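Local atomic coordinates of FprA (Mycobacterium tuberculosis, PDB entry 1LQT), a protein that catalyses electron transfer between NADP(H) and ferredoxin through a bound FAD and may supply electrons to P450 systems. Residues 53-57 with 175-179; 130-134 with 178-182; 165-171 with 186-192. All coordinates share one frame; numbering follows the deposited sequence.

In the fold
From the N terminus the chain lays down the first two strands of the FAD-side sheet (4-9 and 34-40), and residues 53-57, beside the flavin, are the first to take part. Their partner follows after 117 intervening residues: interaction 1 closes that long loop on 175-179. Within it, the end of helix 125-132 opens interaction 2, which closes a shorter loop on 178-182, so the two contacts share Ile-178 and Ala-179. Interaction 3 starts at the end of helix 157-167, before those closures, and ends after them at 186-192, thereby crossing both. Pro-55, Tyr-132, Ile-165, Ile-178 and Leu-186 form one apolar cluster joining the flavin-side loop to three helices of the NADP-binding half.

Interaction 1: 53-57 with 175-179; sequences VAPDH and RTDIA. With FAD (flavin-adenine dinucleotide), chain H.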
loop_
_atom_site.group_PDB
_atom_site.type_symbol
_atom_site.label_atom_id
_atom_site.label_comp_id
_atom_site.label_asym_id
_atom_site.label_seq_id
_atom_site.Cartn_x
_atom_site.Cartn_y
_atom_site.Cartn_z
ATOM N N VAL A 53 2.613 -1.240 5.472
ATOM C CA VAL A 53 2.384 -0.963 6.867
ATOM C C VAL A 53 3.690 -0.480 7.480
ATOM O O VAL A 53 4.756 -1.078 7.289
ATOM C CB VAL A 53 1.833 -2.205 7.603
ATOM C CG1 VAL A 53 1.692 -1.916 9.076
ATOM C CG2 VAL A 53 0.500 -2.650 7.020
ATOM N N ALA A 54 3.621 0.614 8.223
ATOM C CA ALA A 54 4.800 1.248 8.737
ATOM C C ALA A 54 5.558 0.365 9.721
ATOM O O ALA A 54 4.956 -0.440 10.427
ATOM C CB ALA A 54 4.408 2.544 9.404
ATOM N N PRO A 55 6.873 0.548 9.797
ATOM C CA PRO A 55 7.670 -0.292 10.713
ATOM C C PRO A 55 7.353 -0.053 12.194
ATOM O O PRO A 55 7.650 -0.893 13.008
ATOM C CB PRO A 55 9.108 0.050 10.325
ATOM C CG PRO A 55 9.021 1.405 9.752
ATOM C CD PRO A 55 7.718 1.419 8.963
ATOM N N ASP A 56 6.779 1.108 12.514
ATOM C CA ASP A 56 6.303 1.376 13.866
ATOM C C ASP A 56 4.849 0.983 14.061
ATOM O O ASP A 56 4.240 1.326 15.073
ATOM C CB ASP A 56 6.573 2.826 14.274
ATOM C CG ASP A 56 5.820 3.829 13.445
ATOM O OD1 ASP A 56 5.386 3.482 12.316
ATOM O OD2 ASP A 56 5.663 4.998 13.876
ATOM N N HIS A 57 4.294 0.201 13.123
ATOM C CA HIS A 57 2.939 -0.357 13.241
ATOM C C HIS A 57 3.022 -1.909 13.196
ATOM O O HIS A 57 2.338 -2.564 12.399
ATOM C CB HIS A 57 2.008 0.144 12.111
ATOM C CG HIS A 57 1.487 1.538 12.306
ATOM N ND1 HIS A 57 1.050 2.316 11.268
ATOM C CD2 HIS A 57 1.169 2.223 13.430
ATOM C CE1 HIS A 57 0.616 3.475 11.727
ATOM N NE2 HIS A 57 0.706 3.457 13.041
ATOM N N ARG A 175 14.681 -0.091 16.698
ATOM C CA ARG A 175 14.120 -1.305 17.279
ATOM C C ARG A 175 12.974 -1.863 16.430
ATOM O O ARG A 175 12.281 -2.775 16.861
ATOM C CB ARG A 175 13.662 -1.068 18.720
ATOM C CG ARG A 175 14.768 -0.563 19.628
ATOM C CD ARG A 175 15.966 -1.467 19.697
ATOM N NE ARG A 175 16.963 -0.923 20.621
ATOM C CZ ARG A 175 18.005 -1.589 21.079
ATOM N NH1 ARG A 175 18.243 -2.831 20.707
ATOM N NH2 ARG A 175 18.820 -0.998 21.934
ATOM N N THR A 176 12.798 -1.338 15.226
ATOM C CA THR A 176 11.751 -1.790 14.319
ATOM C C THR A 176 12.391 -2.530 13.148
ATOM O O THR A 176 13.615 -2.548 12.998
ATOM C CB THR A 176 10.910 -0.616 13.739
ATOM O OG1 THR A 176 11.689 0.107 12.766
ATOM C CG2 THR A 176 10.404 0.325 14.819
ATOM N N ASP A 177 11.551 -3.058 12.271
ATOM C CA ASP A 177 12.013 -3.715 11.060
ATOM C C ASP A 177 12.198 -2.772 9.895
ATOM O O ASP A 177 12.285 -3.214 8.754
ATOM C CB ASP A 177 11.097 -4.894 10.697
ATOM C CG ASP A 177 9.750 -4.501 10.223
ATOM O OD1 ASP A 177 9.449 -3.293 10.086
ATOM O OD2 ASP A 177 8.943 -5.433 9.924
ATOM N N ILE A 178 12.347 -1.484 10.163
ATOM C CA ILE A 178 12.682 -0.514 9.127
ATOM C C ILE A 178 13.935 -0.959 8.384
ATOM O O ILE A 178 14.850 -1.567 8.959
ATOM C CB ILE A 178 12.875 0.891 9.767
ATOM C CG1 ILE A 178 12.879 1.991 8.708
ATOM C CG2 ILE A 178 14.129 0.915 10.651
ATOM C CD1 ILE A 178 12.791 3.383 9.311
ATOM N N ALA A 179 14.020 -0.608 7.108
ATOM C CA ALA A 179 15.198 -0.900 6.325
ATOM C C ALA A 179 16.442 -0.277 6.959
ATOM O O ALA A 179 16.448 0.905 7.329
ATOM C CB ALA A 179 15.038 -0.329 4.944
HETATM P PA FAD H . -1.243 -5.444 -1.910
HETATM O O1A FAD H . -0.558 -4.293 -2.530
HETATM O O2A FAD H . -1.164 -5.653 -0.443
HETATM O O5B FAD H . -0.703 -6.788 -2.589
HETATM C C5B FAD H . -0.486 -6.838 -4.004
HETATM C C4B FAD H . 0.530 -7.947 -4.246
HETATM O O4B FAD H . 0.537 -8.210 -5.647
HETATM C C3B FAD H . 1.965 -7.577 -3.853
HETATM O O3B FAD H . 2.586 -8.584 -3.087
HETATM C C2B FAD H . 2.629 -7.359 -5.187
HETATM O O2B FAD H . 4.028 -7.528 -5.212
HETATM C C1B FAD H . 1.878 -8.362 -6.071
HETATM N N9A FAD H . 1.937 -8.082 -7.499
HETATM C C8A FAD H . 1.694 -6.877 -8.101
HETATM N N7A FAD H . 1.811 -6.948 -9.421
HETATM C C5A FAD H . 2.181 -8.254 -9.674
HETATM C C6A FAD H . 2.462 -8.920 -10.870
HETATM N N6A FAD H . 2.371 -8.363 -12.068
HETATM N N1A FAD H . 2.793 -10.237 -10.776
HETATM C C2A FAD H . 2.831 -10.836 -9.555
HETATM N N3A FAD H . 2.570 -10.260 -8.375
HETATM C C4A FAD H . 2.249 -8.967 -8.488
HETATM N N1 FAD H . -4.109 -1.228 6.394
HETATM C C2 FAD H . -4.318 -1.498 7.714
HETATM O O2 FAD H . -5.268 -2.166 8.076
HETATM N N3 FAD H . -3.441 -0.975 8.650
HETATM C C4 FAD H . -2.319 -0.267 8.334
HETATM O O4 FAD H . -1.545 0.145 9.227
HETATM C C4X FAD H . -2.082 -0.038 6.974
HETATM N N5 FAD H . -0.959 0.648 6.568
HETATM C C5X FAD H . -0.761 0.900 5.235
HETATM C C6 FAD H . 0.343 1.608 4.826
HETATM C C7 FAD H . 0.548 1.953 3.502
HETATM C C7M FAD H . 1.781 2.714 3.099
HETATM C C8 FAD H . -0.391 1.529 2.555
HETATM C C8M FAD H . -0.233 1.894 1.104
HETATM C C9 FAD H . -1.505 0.789 2.948
HETATM C C9A FAD H . -1.706 0.465 4.283
HETATM N N10 FAD H . -2.829 -0.256 4.703
HETATM C C10 FAD H . -3.006 -0.529 6.037
HETATM C "C1'" FAD H . -3.830 -0.789 3.734
HETATM C "C2'" FAD H . -3.437 -2.179 3.235
HETATM O "O2'" FAD H . -2.075 -2.153 2.890
HETATM C "C3'" FAD H . -4.293 -2.549 2.008
HETATM O "O3'" FAD H . -5.673 -2.609 2.353
HETATM C "C4'" FAD H . -4.019 -3.930 1.413
HETATM O "O4'" FAD H . -2.642 -4.279 1.514
HETATM C "C5'" FAD H . -4.463 -3.979 -0.050
HETATM O "O5'" FAD H . -4.356 -5.358 -0.425
HETATM P P FAD H . -4.179 -5.874 -1.916
HETATM O O1P FAD H . -4.145 -7.348 -1.781
HETATM O O2P FAD H . -5.174 -5.283 -2.862
HETATM O O3P FAD H . -2.779 -5.319 -2.412
HETATM O O HOH W 1 8.777 -3.299 13.364
#
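The Asp-177 carboxylate brings OD1 to 3.4 Å from Pro-55 CB, while the CG corner of the same proline ring lies 3.9 Å from Ile-178 CB. The other flat group is the flavin, on the far side of the 53-57 loop: Val-53 CG2 sits over its face, 3.6 Å from FAD N5, and His-57 ND1 stands 4.0 Å from FAD O4. The rest of the contact is made by Thr-176, whose CB packs 3.4 Å from the carbonyl oxygen of Pro-55. The same oxygen accepts a hydrogen bond from a water at 2.7 Å, and that water accepts from the amide of Asp-177, so a single solvent molecule ties the two backbones. OG1 of Thr-176 lies between its own backbone N and carbonyl carbon (chi1 73°), which sets it within reach of Ile-178 N, two residues on, for a 3.1 Å bond; OG1 is also hydrogen-bonded to Leu-173 O. Asp-56 directs its carboxylate elsewhere, into a salt bridge with Arg-164. Two compact turns thus face each other, the type I beta turn 54-57 and the ST turn begun by Thr-176, and the 53-57 loop, which holds the first, places Val-53 and His-57 in the FAD pocket of this ferredoxin-NADP reductase.

Interaction 2: 130-134 with 178-182; sequences GWYNA and IADHA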
loop_
_atom_site.group_PDB
_atom_site.type_symbol
_atom_site.label_atom_id
_atom_site.label_comp_id
_atom_site.label_asym_id
_atom_site.label_seq_id
_atom_site.Cartn_x
_atom_site.Cartn_y
_atom_site.Cartn_z
ATOM N N GLY A 130 8.230 2.422 0.175
ATOM C CA GLY A 130 8.907 1.249 -0.328
ATOM C C GLY A 130 10.364 1.223 0.107
ATOM O O GLY A 130 10.906 0.190 0.476
ATOM N N TRP A 131 11.007 2.383 0.032
ATOM C CA TRP A 131 12.394 2.483 0.442
ATOM C C TRP A 131 12.574 2.202 1.939
ATOM O O TRP A 131 13.417 1.388 2.313
ATOM C CB TRP A 131 12.931 3.859 0.044
ATOM C CG TRP A 131 14.312 4.140 0.500
ATOM C CD1 TRP A 131 15.480 3.678 -0.018
ATOM C CD2 TRP A 131 14.671 4.994 1.571
ATOM N NE1 TRP A 131 16.551 4.200 0.662
ATOM C CE2 TRP A 131 16.074 5.018 1.646
ATOM C CE3 TRP A 131 13.947 5.775 2.454
ATOM C CZ2 TRP A 131 16.756 5.785 2.602
ATOM C CZ3 TRP A 131 14.615 6.531 3.387
ATOM C CH2 TRP A 131 15.986 6.520 3.455
ATOM N N TYR A 132 11.768 2.831 2.785
ATOM C CA TYR A 132 11.973 2.609 4.205
ATOM C C TYR A 132 11.529 1.230 4.675
ATOM O O TYR A 132 11.960 0.781 5.728
ATOM C CB TYR A 132 11.461 3.738 5.093
ATOM C CG TYR A 132 9.977 3.993 5.247
ATOM C CD1 TYR A 132 9.105 3.045 5.698
ATOM C CD2 TYR A 132 9.473 5.260 4.998
ATOM C CE1 TYR A 132 7.747 3.357 5.916
ATOM C CE2 TYR A 132 8.150 5.574 5.226
ATOM C CZ TYR A 132 7.279 4.628 5.693
ATOM O OH TYR A 132 5.967 4.997 5.923
ATOM N N ASN A 133 10.692 0.570 3.884
ATOM C CA ASN A 133 10.270 -0.781 4.203
ATOM C C ASN A 133 11.027 -1.871 3.435
ATOM O O ASN A 133 10.631 -3.029 3.467
ATOM C CB ASN A 133 8.761 -0.961 4.061
ATOM C CG ASN A 133 7.992 -0.574 5.290
ATOM O OD1 ASN A 133 8.516 -0.638 6.419
ATOM N ND2 ASN A 133 6.728 -0.238 5.100
ATOM N N ALA A 134 12.125 -1.502 2.800
ATOM C CA ALA A 134 13.025 -2.467 2.158
ATOM C C ALA A 134 12.358 -3.236 1.027
ATOM O O ALA A 134 12.707 -4.380 0.750
ATOM C CB ALA A 134 13.647 -3.424 3.165
ATOM N N ILE A 178 12.347 -1.484 10.163
ATOM C CA ILE A 178 12.682 -0.514 9.127
ATOM C C ILE A 178 13.935 -0.959 8.384
ATOM O O ILE A 178 14.850 -1.567 8.959
ATOM C CB ILE A 178 12.875 0.891 9.767
ATOM C CG1 ILE A 178 12.879 1.991 8.708
ATOM C CG2 ILE A 178 14.129 0.915 10.651
ATOM C CD1 ILE A 178 12.791 3.383 9.311
ATOM N N ALA A 179 14.020 -0.608 7.108
ATOM C CA ALA A 179 15.198 -0.900 6.325
ATOM C C ALA A 179 16.442 -0.277 6.959
ATOM O O ALA A 179 16.448 0.905 7.329
ATOM C CB ALA A 179 15.038 -0.329 4.944
ATOM N N ASP A 180 17.535 -1.026 6.972
ATOM C CA ASP A 180 18.781 -0.498 7.498
ATOM C C ASP A 180 19.232 0.740 6.728
ATOM O O ASP A 180 19.761 1.677 7.343
ATOM C CB ASP A 180 19.881 -1.543 7.472
ATOM C CG ASP A 180 19.864 -2.469 8.649
ATOM O OD1 ASP A 180 19.173 -2.200 9.647
ATOM O OD2 ASP A 180 20.642 -3.454 8.640
ATOM N N HIS A 181 19.028 0.803 5.414
ATOM C CA HIS A 181 19.474 1.961 4.677
ATOM C C HIS A 181 18.711 3.227 5.071
ATOM O O HIS A 181 19.242 4.339 5.041
ATOM C CB HIS A 181 19.440 1.664 3.157
ATOM C CG HIS A 181 18.116 1.188 2.596
ATOM N ND1 HIS A 181 17.985 0.051 1.809
ATOM C CD2 HIS A 181 16.888 1.762 2.616
ATOM C CE1 HIS A 181 16.728 -0.065 1.397
ATOM N NE2 HIS A 181 16.043 0.958 1.872
ATOM N N ALA A 182 17.443 3.060 5.439
ATOM C CA ALA A 182 16.635 4.185 5.877
ATOM C C ALA A 182 17.064 4.606 7.279
ATOM O O ALA A 182 17.188 5.792 7.547
ATOM C CB ALA A 182 15.171 3.837 5.840
#
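Where helix 125-132 ends against the start of helix 180-186, Ala-179 N gives Tyr-132 O a nearly straight hydrogen bond (2.8 Å, 174°), and the CA atoms of Ala-134 and Ala-179 come within 5.0 Å. The first helix closes in a Schellman motif with Ala-134, at positive phi, as its C-prime residue; the second opens with Ala-179 as N-cap, so the C-terminal end of one helix abuts the N-terminal end of another. The methyl groups of these two alanines pack at 3.8 Å between their CB atoms.

Above this junction the rings of Trp-131 and His-181 form an offset stack, the five-membered ring of the indole lying 4.2 Å from the imidazole, centroid to centroid, with the planes 21° apart. CG of His-181 stands between its backbone N and carbonyl carbon (chi1 55°), which folds the imidazole back over the first turn of its own helix. There it is sandwiched, indole on one face and Ala-179 CB on the other. Further along the same indole face, Ala-182 CB makes a CH-pi contact 3.9 Å from the centroid of the six-membered ring of Trp-131. Ala-182 CB also touches Tyr-132 CB, while the phenol ring of Tyr-132 leads off to helix 157-167, against Asp-161 and Ile-165.

The carbonyl oxygen of Trp-131 is held by two donors. It takes the inner of the two Schellman bonds, from Ala-134 N, on one face of the carbonyl plane, and from the opposite face a 2.7 Å bond donated by His-181 NE2.

Interaction 3: 165-171 with 186-192; sequences ILLTDPD and LRPRGIQ
Apolar packing joins the end of helix 157-167 to the end of helix 180-186 and the loop that follows it into strand 193-197. Ile-165 CG2 meets Leu-186 CD1 at 3.9 Å, and Leu-166 CD2 touches Ile-191 CD1 at 3.5 Å. Leu-167 lies nearly at right angles to Ile-191, its CD2 coming 4.1 Å from CG2 of that isoleucine.

These residues belong to a beta-alpha-beta crossover: strand 149-153, helix 157-167 and the parallel neighbouring strand 193-197, in a Rossmann-type domain whose GxGxxA-like turn is consistent with NADP binding and lies at the bound NADP derivative. Here the short helices 170-173 and 180-186 lengthen the return.

Charged groups line the outer part. The guanidinium of Arg-189 lies flat over Asp-169, the planes 11° apart; the salt bridge is long (Asp-169 OD1 to Arg-189 NH1 3.6 Å) and works by charge alone, since the oxygen stands above the guanidinium plane. A bend at chi3 (93°) swings the group there and over Pro-170 CD, though this proline has two conformers and its exact fit is uncertain. Asp-169 OD1 also caps helix 170-173, accepting from Asp-171 N at 2.9 Å. Asp-171 OD1 lies at the guanidinium edge of Arg-187, a long salt bridge (4.0 Å to NH1).

Waters complete the polar links. One donates to Asp-171 OD1 and accepts from Arg-187 NH1 at 2.7 Å. Another donates to two carbonyls, those of Leu-166 and Ile-191, standing 2.8 Å from Ile-191 O.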
loop_
_atom_site.group_PDB
_atom_site.type_symbol
_atom_site.label_atom_id
_atom_site.label_comp_id
_atom_site.label_asym_id
_atom_site.label_seq_id
_atom_site.Cartn_x
_atom_site.Cartn_y
_atom_site.Cartn_z
ATOM N N ILE A 165 7.779 8.652 10.200
ATOM C CA ILE A 165 9.094 8.085 9.959
ATOM C C ILE A 165 10.153 9.161 9.833
ATOM O O ILE A 165 11.271 9.002 10.322
ATOM C CB ILE A 165 9.041 7.124 8.760
ATOM C CG1 ILE A 165 8.090 5.934 9.064
ATOM C CG2 ILE A 165 10.412 6.702 8.369
ATOM C CD1 ILE A 165 8.350 5.180 10.300
ATOM N N LEU A 166 9.796 10.305 9.257
ATOM C CA LEU A 166 10.751 11.401 9.128
ATOM C C LEU A 166 11.139 12.053 10.448
ATOM O O LEU A 166 12.218 12.624 10.548
ATOM C CB LEU A 166 10.200 12.474 8.178
ATOM C CG LEU A 166 10.134 12.082 6.695
ATOM C CD1 LEU A 166 9.343 13.156 5.945
ATOM C CD2 LEU A 166 11.519 11.920 6.089
ATOM N N LEU A 167 10.258 11.969 11.439
ATOM C CA LEU A 167 10.425 12.712 12.697
ATOM C C LEU A 167 10.663 11.875 13.942
ATOM O O LEU A 167 11.103 12.386 14.941
ATOM C CB LEU A 167 9.228 13.603 12.944
ATOM C CG LEU A 167 9.094 14.776 11.976
ATOM C CD1 LEU A 167 7.772 15.476 12.148
ATOM C CD2 LEU A 167 10.198 15.767 12.172
ATOM N N THR A 168 10.434 10.570 13.861
ATOM C CA THR A 168 10.600 9.729 15.036
ATOM C C THR A 168 12.071 9.612 15.407
ATOM O O THR A 168 12.957 9.558 14.566
ATOM C CB THR A 168 10.038 8.322 14.772
ATOM O OG1 THR A 168 8.611 8.386 14.620
ATOM C CG2 THR A 168 10.304 7.360 15.922
ATOM N N ASP A 169 12.336 9.618 16.695
ATOM C CA ASP A 169 13.691 9.429 17.195
ATOM C C ASP A 169 14.271 8.175 16.555
ATOM O O ASP A 169 13.683 7.102 16.670
ATOM C CB ASP A 169 13.579 9.251 18.716
ATOM C CG ASP A 169 14.891 9.010 19.415
ATOM O OD1 ASP A 169 15.952 8.881 18.771
ATOM O OD2 ASP A 169 14.931 8.959 20.663
ATOM N N PRO A 170 15.383 8.285 15.853
ATOM C CA PRO A 170 15.980 7.099 15.242
ATOM C C PRO A 170 16.302 5.977 16.230
ATOM O O PRO A 170 16.340 4.817 15.825
ATOM C CB PRO A 170 17.211 7.655 14.536
ATOM C CG PRO A 170 17.467 8.954 15.219
ATOM C CD PRO A 170 16.110 9.509 15.485
ATOM N N ASP A 171 16.541 6.307 17.495
ATOM C CA ASP A 171 16.783 5.264 18.475
ATOM C C ASP A 171 15.528 4.394 18.657
ATOM O O ASP A 171 15.645 3.226 19.038
ATOM C CB ASP A 171 17.147 5.868 19.826
ATOM C CG ASP A 171 18.504 6.465 19.860
ATOM O OD1 ASP A 171 19.369 6.146 19.015
ATOM O OD2 ASP A 171 18.817 7.278 20.758
ATOM N N LEU A 186 18.287 8.320 8.508
ATOM C CA LEU A 186 17.492 8.981 9.516
ATOM C C LEU A 186 18.282 9.284 10.777
ATOM O O LEU A 186 17.887 10.181 11.548
ATOM C CB LEU A 186 16.269 8.135 9.865
ATOM C CG LEU A 186 15.230 8.081 8.757
ATOM C CD1 LEU A 186 14.273 6.948 9.018
ATOM C CD2 LEU A 186 14.496 9.427 8.620
ATOM N N ARG A 187 19.405 8.593 11.004
ATOM C CA ARG A 187 20.136 8.803 12.251
ATOM C C ARG A 187 20.594 10.242 12.476
ATOM O O ARG A 187 20.579 10.681 13.619
ATOM C CB ARG A 187 21.308 7.831 12.351
ATOM C CG ARG A 187 20.849 6.415 12.730
ATOM C CD ARG A 187 21.770 5.632 13.590
ATOM N NE ARG A 187 21.459 4.204 13.623
ATOM C CZ ARG A 187 20.913 3.568 14.650
ATOM N NH1 ARG A 187 20.555 4.210 15.766
ATOM N NH2 ARG A 187 20.738 2.260 14.566
ATOM N N PRO A 188 21.055 10.960 11.460
ATOM C CA PRO A 188 21.478 12.369 11.712
ATOM C C PRO A 188 20.369 13.342 12.150
ATOM O O PRO A 188 20.688 14.467 12.579
ATOM C CB PRO A 188 22.073 12.810 10.374
ATOM C CG PRO A 188 22.454 11.527 9.697
ATOM C CD PRO A 188 21.383 10.537 10.096
ATOM N N ARG A 189 19.102 12.951 12.029
ATOM C CA ARG A 189 17.923 13.757 12.479
ATOM C C ARG A 189 17.877 15.104 11.776
ATOM O O ARG A 189 17.603 16.133 12.402
ATOM C CB ARG A 189 17.942 13.971 13.994
ATOM C CG ARG A 189 17.905 12.669 14.780
ATOM C CD ARG A 189 17.790 12.871 16.238
ATOM N NE ARG A 189 16.409 12.849 16.687
ATOM C CZ ARG A 189 16.061 12.597 17.943
ATOM N NH1 ARG A 189 16.989 12.364 18.851
ATOM N NH2 ARG A 189 14.789 12.585 18.299
ATOM N N GLY A 190 18.088 15.095 10.460
ATOM C CA GLY A 190 18.261 16.328 9.702
ATOM C C GLY A 190 16.995 17.156 9.641
ATOM O O GLY A 190 17.010 18.373 9.789
ATOM N N ILE A 191 15.897 16.469 9.456
ATOM C CA ILE A 191 14.628 17.156 9.324
ATOM C C ILE A 191 14.156 17.647 10.685
ATOM O O ILE A 191 14.057 16.890 11.637
ATOM C CB ILE A 191 13.600 16.227 8.659
ATOM C CG1 ILE A 191 13.998 16.011 7.204
ATOM C CG2 ILE A 191 12.212 16.787 8.800
ATOM C CD1 ILE A 191 13.360 14.872 6.599
ATOM N N GLN A 192 13.858 18.933 10.744
ATOM C CA GLN A 192 13.373 19.560 11.971
ATOM C C GLN A 192 11.880 19.836 11.919
ATOM O O GLN A 192 11.278 20.028 12.939
ATOM C CB GLN A 192 14.123 20.873 12.218
ATOM C CG GLN A 192 15.636 20.695 12.399
ATOM C CD GLN A 192 16.013 19.970 13.665
ATOM O OE1 GLN A 192 15.215 19.848 14.614
ATOM N NE2 GLN A 192 17.248 19.481 13.699
HETATM O O HOH W 2 14.073 14.233 12.377
HETATM O O HOH W 3 19.946 6.697 16.513
HETATM O O HOH W 4 20.035 2.868 18.225
#